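Side-chain contacts in glucanase (Clostridium thermocellum, PDB 5GXX), which probably hydrolyses internal beta-1,4-glucosidic bonds of cellulose, as a family 9 endoglucanase whose catalytic module is joined to a cellulose-binding domain: residues S511-E516 with T538-I543; A465-R470 with K479-N484; T369-R374 with E546-E551; D500-T505 with S518-L523. The protein carries 1 engineered substitution. One frame throughout, in Å; residues are numbered along the deposited sequence.

How the interactions relate
Interactions 1, 2 and 4 lie within the beta-sandwich that follows the catalytic module; interaction 3 joins the two modules. Interactions 1, 2 and 3 form a cluster, the centres of 1 and 2 about 9 Å apart and those of 1 and 3 about 11 Å. Probable hydrogen bonds tie both to interaction 3: N469 N to Y548 O (2.8 Å), between neighbouring strands 460-469 and 549-557, and C541 N to Q547 O (3.0 Å). Interaction 4 lies about 20 Å from interaction 2 and 24 Å from interaction 1 between centres; it shares with 1 strand 515-524 and contact with the second subunit. The calcium ion bound by D488, E491, D566, N569 and D570 is about 9 Å from the I502 side chain.

Interaction 1: S511-E516 with T538-I543; sequences SGMDVE and TNICPI
M513 reaches across to N539 and I540 and buries more surface than any other residue of this small contact. The two chains do not come close as backbones: the CA atoms of M513 and N539 are 7.0 Å apart, and the long, unbranched thioether covers the distance. Its CG stands beside the backbone N (chi1 -59°), the chain then bends at chi2 (-65°), and the S-CH3 end runs on extended. This shape lays SD and CE over the backbone of N539, so that the terminal methyl CE comes to 3.2 Å from N539 O. A methyl bound to sulfur is slightly polarised, so such an approach to a carbonyl oxygen is probably tolerated well. SD itself rests 3.9 Å from N539 CB, and the two side chains meet at a slant. On the next residue, SD touches I540 CG1 at 4.1 Å; the flexible, apolar thioether can fit against the branched isoleucine in this buried place. G512, just before M513, has a positive phi (82°), a value that glycine adopts readily. I540 also packs on L467, and M513 on Y534. Further along the same segment, E516 forms a salt bridge with K503 of the second subunit, and D514 a hydrogen bond with T505 of that subunit. The contact thus sets the segment leading into strand 515-524 against the loop that passes from strand 527-534 of the same sheet to strand 549-557 of the other, consistent with the beta-sandwich of a family 3 cellulose-binding module.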
# COMPACT_ATOMS: atom_id res chain seq x y z
N SER A 511 -0.06 -10.67 -5.74
CA SER A 511 0.94 -10.39 -6.76
C SER A 511 2.21 -11.24 -6.66
O SER A 511 2.78 -11.38 -5.58
CB SER A 511 1.31 -8.91 -6.72
OG SER A 511 2.19 -8.59 -7.78
N GLY A 512 2.66 -11.75 -7.80
CA GLY A 512 3.89 -12.53 -7.93
C GLY A 512 3.77 -13.99 -7.56
O GLY A 512 4.77 -14.71 -7.48
N MET A 513 2.55 -14.45 -7.31
CA MET A 513 2.31 -15.85 -6.98
C MET A 513 1.57 -16.51 -8.14
O MET A 513 0.33 -16.54 -8.16
CB MET A 513 1.57 -15.98 -5.64
CG MET A 513 2.30 -15.36 -4.45
SD MET A 513 3.86 -16.20 -4.08
CE MET A 513 4.34 -15.41 -2.54
N ASP A 514 2.32 -17.00 -9.13
CA ASP A 514 1.77 -17.65 -10.32
C ASP A 514 0.94 -18.87 -9.89
O ASP A 514 1.50 -19.80 -9.29
CB ASP A 514 2.94 -18.06 -11.24
CG ASP A 514 2.51 -18.55 -12.62
OD1 ASP A 514 1.57 -17.99 -13.23
OD2 ASP A 514 3.15 -19.49 -13.13
N VAL A 515 -0.36 -18.86 -10.17
CA VAL A 515 -1.29 -19.84 -9.62
C VAL A 515 -2.31 -20.31 -10.65
O VAL A 515 -2.72 -19.56 -11.54
CB VAL A 515 -2.01 -19.26 -8.38
CG1 VAL A 515 -2.90 -18.08 -8.76
CG2 VAL A 515 -2.83 -20.31 -7.62
N GLU A 516 -2.73 -21.56 -10.54
CA GLU A 516 -3.86 -22.07 -11.30
C GLU A 516 -4.86 -22.77 -10.39
O GLU A 516 -4.49 -23.26 -9.31
CB GLU A 516 -3.42 -22.95 -12.47
CG GLU A 516 -2.64 -24.17 -12.03
CD GLU A 516 -2.47 -25.24 -13.10
OE1 GLU A 516 -3.20 -25.26 -14.12
OE2 GLU A 516 -1.60 -26.11 -12.88
N THR A 538 8.35 -22.06 -4.73
CA THR A 538 9.49 -21.61 -3.93
C THR A 538 9.35 -20.14 -3.54
O THR A 538 10.02 -19.66 -2.63
CB THR A 538 10.85 -21.81 -4.61
OG1 THR A 538 10.95 -20.93 -5.74
CG2 THR A 538 11.05 -23.26 -5.05
N ASN A 539 8.46 -19.44 -4.24
CA ASN A 539 8.19 -18.04 -3.92
C ASN A 539 7.37 -17.88 -2.65
O ASN A 539 7.20 -16.77 -2.17
CB ASN A 539 7.45 -17.36 -5.07
CG ASN A 539 8.35 -17.10 -6.25
OD1 ASN A 539 7.94 -17.18 -7.41
ND2 ASN A 539 9.61 -16.82 -5.96
N ILE A 540 6.83 -18.99 -2.16
CA ILE A 540 6.22 -19.02 -0.84
C ILE A 540 7.35 -19.49 0.07
O ILE A 540 7.74 -20.65 0.03
CB ILE A 540 5.00 -19.96 -0.76
CG1 ILE A 540 4.00 -19.66 -1.89
CG2 ILE A 540 4.33 -19.84 0.62
CD1 ILE A 540 2.87 -20.68 -1.95
N CYS A 541 7.90 -18.57 0.86
CA CYS A 541 9.08 -18.88 1.66
C CYS A 541 9.16 -18.00 2.90
O CYS A 541 8.64 -16.88 2.91
CB CYS A 541 10.35 -18.71 0.82
SG CYS A 541 10.48 -17.14 -0.05
N PRO A 542 9.78 -18.52 3.97
CA PRO A 542 9.73 -17.81 5.23
C PRO A 542 10.75 -16.66 5.34
O PRO A 542 11.61 -16.67 6.21
CB PRO A 542 10.02 -18.93 6.24
CG PRO A 542 10.89 -19.90 5.48
CD PRO A 542 10.14 -19.94 4.17
N ILE A 543 10.62 -15.64 4.49
CA ILE A 543 11.63 -14.58 4.39
C ILE A 543 11.15 -13.18 4.75
O ILE A 543 11.93 -12.21 4.70
CB ILE A 543 12.32 -14.52 3.01
CG1 ILE A 543 11.38 -13.99 1.91
CG2 ILE A 543 12.95 -15.86 2.62
CD1 ILE A 543 12.09 -13.69 0.62

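Interaction 2: A465-R470 with K479-N484; sequences ALLNNR and KDLSYN
Strands 465-469 and 481-484 face each other at L467 and Y483 with their axes 9.0 Å apart at closest and their directions at 139°, too widely spaced for backbone pairing and bridged by side chains. L467 has the most surface buried here. Its CG lies opposite the backbone N (chi1 178°), which carries the branched end across the gap until CD2 meets L481 CB at 3.9 Å. The CB of L467 approaches the ring of Y483 at CE2, also at 3.9 Å, the two side chains sliding past each other in opposite directions. This is the interior of a beta-sandwich: strand 460-469 belongs to the six-stranded sheet and strand 481-488 to the five-stranded one, and leucines with a tyrosine fill the layer between them. V588 touches both L467 and L481, while L552 and F554 pack on Y483. The small methyl of A465 suits the place near the phenol end, its CB 3.3 Å from Y483 OH. That buried hydroxyl is hydrogen-bonded to a water, 2.7 Å from Y483 OH and 3.0 Å from A465 O, to which the water donates. N468 points to the other side of its sheet, where N468 OD1 receives both R470 NE (2.8 Å) and R470 NH2 (2.9 Å) from the same face of its amide. The guanidinium thus grips one oxygen side-on, at its own edge, and its NH2 also forms a salt bridge with E450.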
# COMPACT_ATOMS: atom_id res chain seq x y z
N ALA A 465 -7.86 -17.99 1.40
CA ALA A 465 -6.91 -19.05 1.77
C ALA A 465 -5.46 -18.59 1.65
O ALA A 465 -5.06 -18.01 0.64
CB ALA A 465 -7.16 -20.28 0.91
N LEU A 466 -4.68 -18.88 2.69
CA LEU A 466 -3.27 -18.52 2.73
C LEU A 466 -2.46 -19.81 2.80
O LEU A 466 -2.52 -20.51 3.81
CB LEU A 466 -2.98 -17.67 3.97
CG LEU A 466 -3.05 -16.16 3.75
CD1 LEU A 466 -4.46 -15.68 3.42
CD2 LEU A 466 -2.51 -15.48 5.02
N LEU A 467 -1.73 -20.11 1.73
CA LEU A 467 -0.84 -21.28 1.74
C LEU A 467 0.49 -20.85 2.35
O LEU A 467 1.19 -19.98 1.80
CB LEU A 467 -0.65 -21.85 0.34
CG LEU A 467 0.31 -23.05 0.27
CD1 LEU A 467 -0.14 -24.22 1.14
CD2 LEU A 467 0.52 -23.50 -1.17
N ASN A 468 0.82 -21.45 3.48
CA ASN A 468 1.96 -21.06 4.32
C ASN A 468 3.20 -21.93 4.11
O ASN A 468 3.11 -23.15 4.04
CB ASN A 468 1.59 -21.17 5.81
CG ASN A 468 0.77 -20.00 6.31
OD1 ASN A 468 1.24 -19.21 7.13
ND2 ASN A 468 -0.49 -19.92 5.89
N ASN A 469 4.36 -21.29 4.06
CA ASN A 469 5.65 -21.95 4.28
C ASN A 469 6.35 -21.34 5.49
O ASN A 469 7.02 -20.31 5.39
CB ASN A 469 6.56 -21.82 3.05
CG ASN A 469 7.92 -22.49 3.23
OD1 ASN A 469 8.25 -22.97 4.32
ND2 ASN A 469 8.73 -22.50 2.18
N ARG A 470 6.17 -22.01 6.63
CA ARG A 470 6.86 -21.67 7.87
C ARG A 470 7.82 -22.80 8.23
O ARG A 470 8.00 -23.16 9.40
CB ARG A 470 5.89 -21.37 9.00
CG ARG A 470 4.77 -20.39 8.63
CD ARG A 470 3.98 -20.02 9.87
NE ARG A 470 2.75 -19.34 9.48
CZ ARG A 470 1.81 -18.91 10.31
NH1 ARG A 470 1.95 -19.02 11.63
NH2 ARG A 470 0.72 -18.32 9.81
N LYS A 479 8.79 -26.44 -4.61
CA LYS A 479 8.28 -25.84 -5.84
C LYS A 479 6.86 -26.29 -6.20
O LYS A 479 6.01 -25.46 -6.54
CB LYS A 479 9.25 -26.08 -7.01
CG LYS A 479 8.88 -25.36 -8.31
CD LYS A 479 9.74 -25.86 -9.47
CE LYS A 479 9.49 -25.09 -10.76
NZ LYS A 479 8.08 -24.89 -11.18
N ASP A 480 6.59 -27.58 -6.09
CA ASP A 480 5.32 -28.12 -6.60
C ASP A 480 4.26 -28.14 -5.52
O ASP A 480 3.77 -29.20 -5.13
CB ASP A 480 5.57 -29.51 -7.19
CG ASP A 480 6.47 -29.48 -8.42
OD1 ASP A 480 6.58 -28.41 -9.07
OD2 ASP A 480 7.07 -30.53 -8.74
N LEU A 481 3.91 -26.96 -5.00
CA LEU A 481 2.95 -26.87 -3.90
C LEU A 481 1.53 -26.79 -4.45
O LEU A 481 1.28 -26.08 -5.43
CB LEU A 481 3.20 -25.62 -3.05
CG LEU A 481 4.31 -25.75 -2.01
CD1 LEU A 481 4.43 -24.39 -1.32
CD2 LEU A 481 4.05 -26.86 -1.00
N SER A 482 0.61 -27.48 -3.79
CA SER A 482 -0.82 -27.35 -4.09
C SER A 482 -1.65 -27.65 -2.85
O SER A 482 -1.17 -28.23 -1.87
CB SER A 482 -1.28 -28.23 -5.26
OG SER A 482 -1.21 -29.61 -4.93
N TYR A 483 -2.90 -27.23 -2.89
CA TYR A 483 -3.83 -27.67 -1.87
C TYR A 483 -5.20 -27.91 -2.49
O TYR A 483 -5.52 -27.38 -3.56
CB TYR A 483 -3.90 -26.69 -0.70
CG TYR A 483 -4.39 -25.29 -1.03
CD1 TYR A 483 -5.76 -25.02 -1.11
CD2 TYR A 483 -3.50 -24.24 -1.25
CE1 TYR A 483 -6.22 -23.75 -1.37
CE2 TYR A 483 -3.95 -22.95 -1.51
CZ TYR A 483 -5.32 -22.72 -1.58
OH TYR A 483 -5.79 -21.46 -1.86
N ASN A 484 -6.02 -28.70 -1.80
CA ASN A 484 -7.34 -29.07 -2.32
C ASN A 484 -8.48 -28.55 -1.44
O ASN A 484 -8.36 -28.53 -0.21
CB ASN A 484 -7.44 -30.59 -2.44
CG ASN A 484 -6.47 -31.18 -3.46
OD1 ASN A 484 -5.88 -30.48 -4.28
ND2 ASN A 484 -6.33 -32.50 -3.42
O HOH W 1 -3.76 -19.69 -1.44

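Interaction 3: T369-R374 with E546-E551; sequences TWLDKR and EQYAAE
Part of the junction between the catalytic module and the cellulose-binding beta-sandwich is made here by W370 and L371, from a loop after helix 364-367, which meet Y548 just ahead of strand 549-557. The central element is an edge-to-face aromatic pair: the five-membered ring of W370 turns its edge toward the face of Y548, with ring planes at 69° and centroids 4.8 Å apart. The atom that leads is W370 CD1, which sits over the centre of the phenol ring and lies 3.7 Å from Y548 CD1. Since an indole C-H edge carries a slight positive charge and a phenol face a negative one, tryptophan and tyrosine are well matched in this geometry. The first torsion of W370 (chi1 50°) places the indole between the backbone N and the carbonyl carbon. The backbone takes part as well, W370 O reaching Y548 CB at 3.3 Å. L371 lies beside the tyrosine and points the same way, its CB 3.9 Å from Y548 CD2, so that an aliphatic side chain complements the indole around the ring. R470 and P542 add to the interface by packing on W370, while N468 backs Y548 from within the sandwich. Y548 is also held through its backbone, paired with N469 in the adjoining strand. The loop in turn keeps its shape by an ST turn, in which L371 N donates to T369 OG1 at 3.2 Å in an almost perfectly straight bond, 179° at the hydrogen.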
# COMPACT_ATOMS: atom_id res chain seq x y z
N THR A 369 12.26 -17.93 12.51
CA THR A 369 11.13 -17.12 12.08
C THR A 369 10.68 -17.41 10.64
O THR A 369 11.36 -18.09 9.86
CB THR A 369 11.41 -15.62 12.28
OG1 THR A 369 10.18 -14.90 12.16
CG2 THR A 369 12.41 -15.14 11.23
N TRP A 370 9.50 -16.89 10.30
CA TRP A 370 9.00 -16.90 8.93
C TRP A 370 8.75 -15.51 8.38
O TRP A 370 8.39 -15.37 7.20
CB TRP A 370 7.73 -17.75 8.81
CG TRP A 370 6.65 -17.43 9.82
CD1 TRP A 370 5.55 -16.62 9.64
CD2 TRP A 370 6.60 -17.88 11.18
NE1 TRP A 370 4.79 -16.60 10.80
CE2 TRP A 370 5.42 -17.34 11.76
CE3 TRP A 370 7.41 -18.72 11.96
CZ2 TRP A 370 5.05 -17.59 13.09
CZ3 TRP A 370 7.04 -18.97 13.28
CH2 TRP A 370 5.88 -18.40 13.84
N LEU A 371 8.91 -14.49 9.20
CA LEU A 371 8.47 -13.17 8.73
C LEU A 371 9.35 -12.00 9.10
O LEU A 371 8.87 -10.88 9.29
CB LEU A 371 6.98 -12.92 9.01
CG LEU A 371 6.42 -13.23 10.40
CD1 LEU A 371 7.38 -12.97 11.54
CD2 LEU A 371 5.10 -12.51 10.63
N ASP A 372 10.65 -12.27 9.14
CA ASP A 372 11.65 -11.21 9.33
C ASP A 372 11.37 -10.41 10.61
O ASP A 372 11.33 -9.18 10.61
CB ASP A 372 11.73 -10.34 8.05
CG ASP A 372 12.90 -9.38 8.07
OD1 ASP A 372 13.86 -9.59 8.83
OD2 ASP A 372 12.87 -8.39 7.30
N LYS A 373 11.12 -11.13 11.70
CA LYS A 373 10.94 -10.52 13.02
C LYS A 373 11.71 -11.33 14.06
O LYS A 373 11.82 -12.54 13.97
CB LYS A 373 9.47 -10.49 13.47
CG LYS A 373 8.57 -9.58 12.65
CD LYS A 373 7.18 -9.53 13.25
CE LYS A 373 6.47 -8.23 12.87
NZ LYS A 373 5.04 -8.22 13.29
N ARG A 374 12.17 -10.64 15.09
CA ARG A 374 12.84 -11.31 16.20
C ARG A 374 11.88 -11.75 17.29
O ARG A 374 12.18 -12.69 18.04
CB ARG A 374 13.91 -10.41 16.82
CG ARG A 374 15.15 -10.31 15.96
CD ARG A 374 16.23 -9.61 16.76
NE ARG A 374 16.04 -8.18 16.61
CZ ARG A 374 16.41 -7.50 15.53
NH1 ARG A 374 17.00 -8.14 14.54
NH2 ARG A 374 16.20 -6.20 15.45
N GLU A 546 5.40 -10.58 3.46
CA GLU A 546 4.66 -10.81 2.22
C GLU A 546 4.82 -12.24 1.73
O GLU A 546 3.89 -12.84 1.21
CB GLU A 546 5.10 -9.82 1.13
CG GLU A 546 4.85 -8.36 1.48
CD GLU A 546 3.46 -8.12 2.05
OE1 GLU A 546 2.47 -8.45 1.34
OE2 GLU A 546 3.36 -7.63 3.19
N GLN A 547 6.00 -12.81 1.95
CA GLN A 547 6.42 -14.00 1.22
C GLN A 547 6.06 -15.32 1.90
O GLN A 547 5.99 -16.34 1.22
CB GLN A 547 7.92 -13.92 0.93
CG GLN A 547 8.35 -12.66 0.17
CD GLN A 547 8.87 -11.49 1.01
OE1 GLN A 547 8.54 -11.27 2.20
NE2 GLN A 547 9.69 -10.67 0.34
N TYR A 548 5.81 -15.31 3.21
CA TYR A 548 5.64 -16.57 3.93
C TYR A 548 4.32 -17.29 3.62
O TYR A 548 4.19 -18.47 3.89
CB TYR A 548 5.81 -16.39 5.44
CG TYR A 548 4.61 -15.84 6.15
CD1 TYR A 548 3.56 -16.67 6.55
CD2 TYR A 548 4.52 -14.48 6.46
CE1 TYR A 548 2.47 -16.17 7.22
CE2 TYR A 548 3.42 -13.97 7.13
CZ TYR A 548 2.40 -14.82 7.52
OH TYR A 548 1.31 -14.33 8.19
N ALA A 549 3.36 -16.58 3.03
CA ALA A 549 2.14 -17.24 2.59
C ALA A 549 1.64 -16.57 1.32
O ALA A 549 1.86 -15.37 1.14
CB ALA A 549 1.07 -17.20 3.69
N ALA A 550 0.99 -17.34 0.47
CA ALA A 550 0.28 -16.77 -0.68
C ALA A 550 -1.23 -16.76 -0.46
O ALA A 550 -1.82 -17.79 -0.12
CB ALA A 550 0.65 -17.54 -1.93
N GLU A 551 -1.84 -15.58 -0.63
CA GLU A 551 -3.28 -15.39 -0.45
C GLU A 551 -4.03 -15.51 -1.76
O GLU A 551 -3.64 -14.92 -2.77
CB GLU A 551 -3.58 -14.04 0.21
CG GLU A 551 -5.07 -13.77 0.38
CD GLU A 551 -5.38 -12.51 1.17
OE1 GLU A 551 -4.49 -11.99 1.89
OE2 GLU A 551 -6.52 -12.03 1.08

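Interaction 4: D500-T505 with S518-L523; sequences DDIKVT and SPITHL
I520 meets I502 and V504 between the two sheets near the margin of the beta-sandwich. V504 lies in strand 503-506 of the six-stranded sheet, I502 just before it, and I520 in the break of strand 515-524 of the five-stranded one. The contact between the segments is apolar. I520 supplies its longer branch: CG1 stands beside the backbone N (chi1 -61°) and CD1 extends beyond it to touch I502 CG2 at 3.5 Å, the two isoleucines crossing at about a right angle. Nearer its root, I520 CG1 rests 3.9 Å from V504 CG2. Beta-branching suits V504 to its strand, and the aliphatic character of all three suits the space between sheets. Y528 and I530 pack further on I520, while I556 and W565 pack on I502. Hydrogen bonds serve instead to shape the chain just around I520. The carbonyl of P519, a residue that itself has no N-H to offer, accepts two hydroxyls from opposite faces of its plane: S518 OG at 2.8 Å from P519 O, tilted 31° from that plane, and T521 OG1, standing above the other face at 2.9 Å from P519 O.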
# COMPACT_ATOMS: atom_id res chain seq x y z
N ASP A 500 -21.36 -28.72 -14.11
CA ASP A 500 -21.14 -27.61 -15.03
C ASP A 500 -22.00 -26.37 -14.75
O ASP A 500 -21.83 -25.34 -15.40
CB ASP A 500 -21.17 -28.05 -16.50
CG ASP A 500 -22.57 -28.42 -17.00
OD1 ASP A 500 -23.57 -28.29 -16.26
OD2 ASP A 500 -22.66 -28.84 -18.17
N ASP A 501 -22.89 -26.46 -13.76
CA ASP A 501 -23.69 -25.32 -13.32
C ASP A 501 -22.98 -24.55 -12.21
O ASP A 501 -23.44 -23.50 -11.78
CB ASP A 501 -25.07 -25.77 -12.82
CG ASP A 501 -25.95 -26.27 -13.94
OD1 ASP A 501 -26.03 -25.58 -14.97
OD2 ASP A 501 -26.56 -27.35 -13.79
N ILE A 502 -21.86 -25.10 -11.75
CA ILE A 502 -21.13 -24.50 -10.63
C ILE A 502 -19.92 -23.77 -11.19
O ILE A 502 -19.14 -24.38 -11.92
CB ILE A 502 -20.66 -25.56 -9.61
CG1 ILE A 502 -21.81 -26.46 -9.12
CG2 ILE A 502 -19.87 -24.92 -8.46
CD1 ILE A 502 -23.09 -25.75 -8.65
N LYS A 503 -19.79 -22.48 -10.87
CA LYS A 503 -18.74 -21.63 -11.43
C LYS A 503 -17.67 -21.28 -10.39
O LYS A 503 -18.01 -20.88 -9.28
CB LYS A 503 -19.32 -20.34 -12.01
CG LYS A 503 -18.34 -19.52 -12.85
CD LYS A 503 -18.87 -18.13 -13.22
CE LYS A 503 -19.96 -18.16 -14.28
NZ LYS A 503 -19.46 -18.39 -15.66
N VAL A 504 -16.40 -21.44 -10.77
CA VAL A 504 -15.27 -21.02 -9.94
C VAL A 504 -14.74 -19.69 -10.46
O VAL A 504 -14.44 -19.54 -11.64
CB VAL A 504 -14.12 -22.06 -9.97
CG1 VAL A 504 -13.00 -21.69 -8.99
CG2 VAL A 504 -14.64 -23.46 -9.68
N THR A 505 -14.64 -18.72 -9.55
CA THR A 505 -14.09 -17.42 -9.91
C THR A 505 -13.10 -17.01 -8.83
O THR A 505 -13.00 -17.65 -7.77
CB THR A 505 -15.18 -16.34 -10.03
OG1 THR A 505 -15.88 -16.23 -8.80
CG2 THR A 505 -16.16 -16.66 -11.16
N SER A 518 -7.79 -25.76 -10.66
CA SER A 518 -8.29 -26.80 -11.55
C SER A 518 -9.79 -26.65 -11.74
O SER A 518 -10.46 -25.99 -10.94
CB SER A 518 -8.01 -28.17 -10.95
OG SER A 518 -8.88 -28.45 -9.87
N PRO A 519 -10.34 -27.28 -12.80
CA PRO A 519 -11.79 -27.43 -12.85
C PRO A 519 -12.24 -28.31 -11.68
O PRO A 519 -11.41 -28.97 -11.05
CB PRO A 519 -12.04 -28.14 -14.19
CG PRO A 519 -10.76 -28.06 -14.96
CD PRO A 519 -9.66 -27.89 -13.96
N ILE A 520 -13.53 -28.29 -11.37
CA ILE A 520 -14.08 -29.13 -10.31
C ILE A 520 -13.97 -30.59 -10.73
O ILE A 520 -14.41 -30.95 -11.83
CB ILE A 520 -15.54 -28.73 -10.00
CG1 ILE A 520 -15.58 -27.27 -9.53
CG2 ILE A 520 -16.17 -29.66 -8.97
CD1 ILE A 520 -16.98 -26.66 -9.56
N THR A 521 -13.35 -31.39 -9.86
CA THR A 521 -12.88 -32.74 -10.19
C THR A 521 -13.49 -33.77 -9.27
O THR A 521 -13.57 -33.57 -8.06
CB THR A 521 -11.34 -32.76 -10.08
OG1 THR A 521 -10.81 -31.82 -11.01
CG2 THR A 521 -10.78 -34.15 -10.41
N HIS A 522 -13.95 -34.87 -9.87
CA HIS A 522 -14.54 -35.94 -9.09
C HIS A 522 -13.50 -36.70 -8.27
O HIS A 522 -12.45 -37.07 -8.79
CB HIS A 522 -15.30 -36.91 -10.01
CG HIS A 522 -16.10 -37.94 -9.28
ND1 HIS A 522 -15.93 -39.29 -9.48
CD2 HIS A 522 -17.07 -37.81 -8.35
CE1 HIS A 522 -16.77 -39.95 -8.70
NE2 HIS A 522 -17.48 -39.08 -8.01
N LEU A 523 -13.80 -36.90 -6.99
CA LEU A 523 -13.02 -37.80 -6.15
C LEU A 523 -13.73 -39.17 -6.12
O LEU A 523 -13.33 -40.09 -6.85
CB LEU A 523 -12.85 -37.22 -4.75
CG LEU A 523 -11.84 -37.89 -3.82
CD1 LEU A 523 -10.40 -37.70 -4.30
CD2 LEU A 523 -12.00 -37.41 -2.38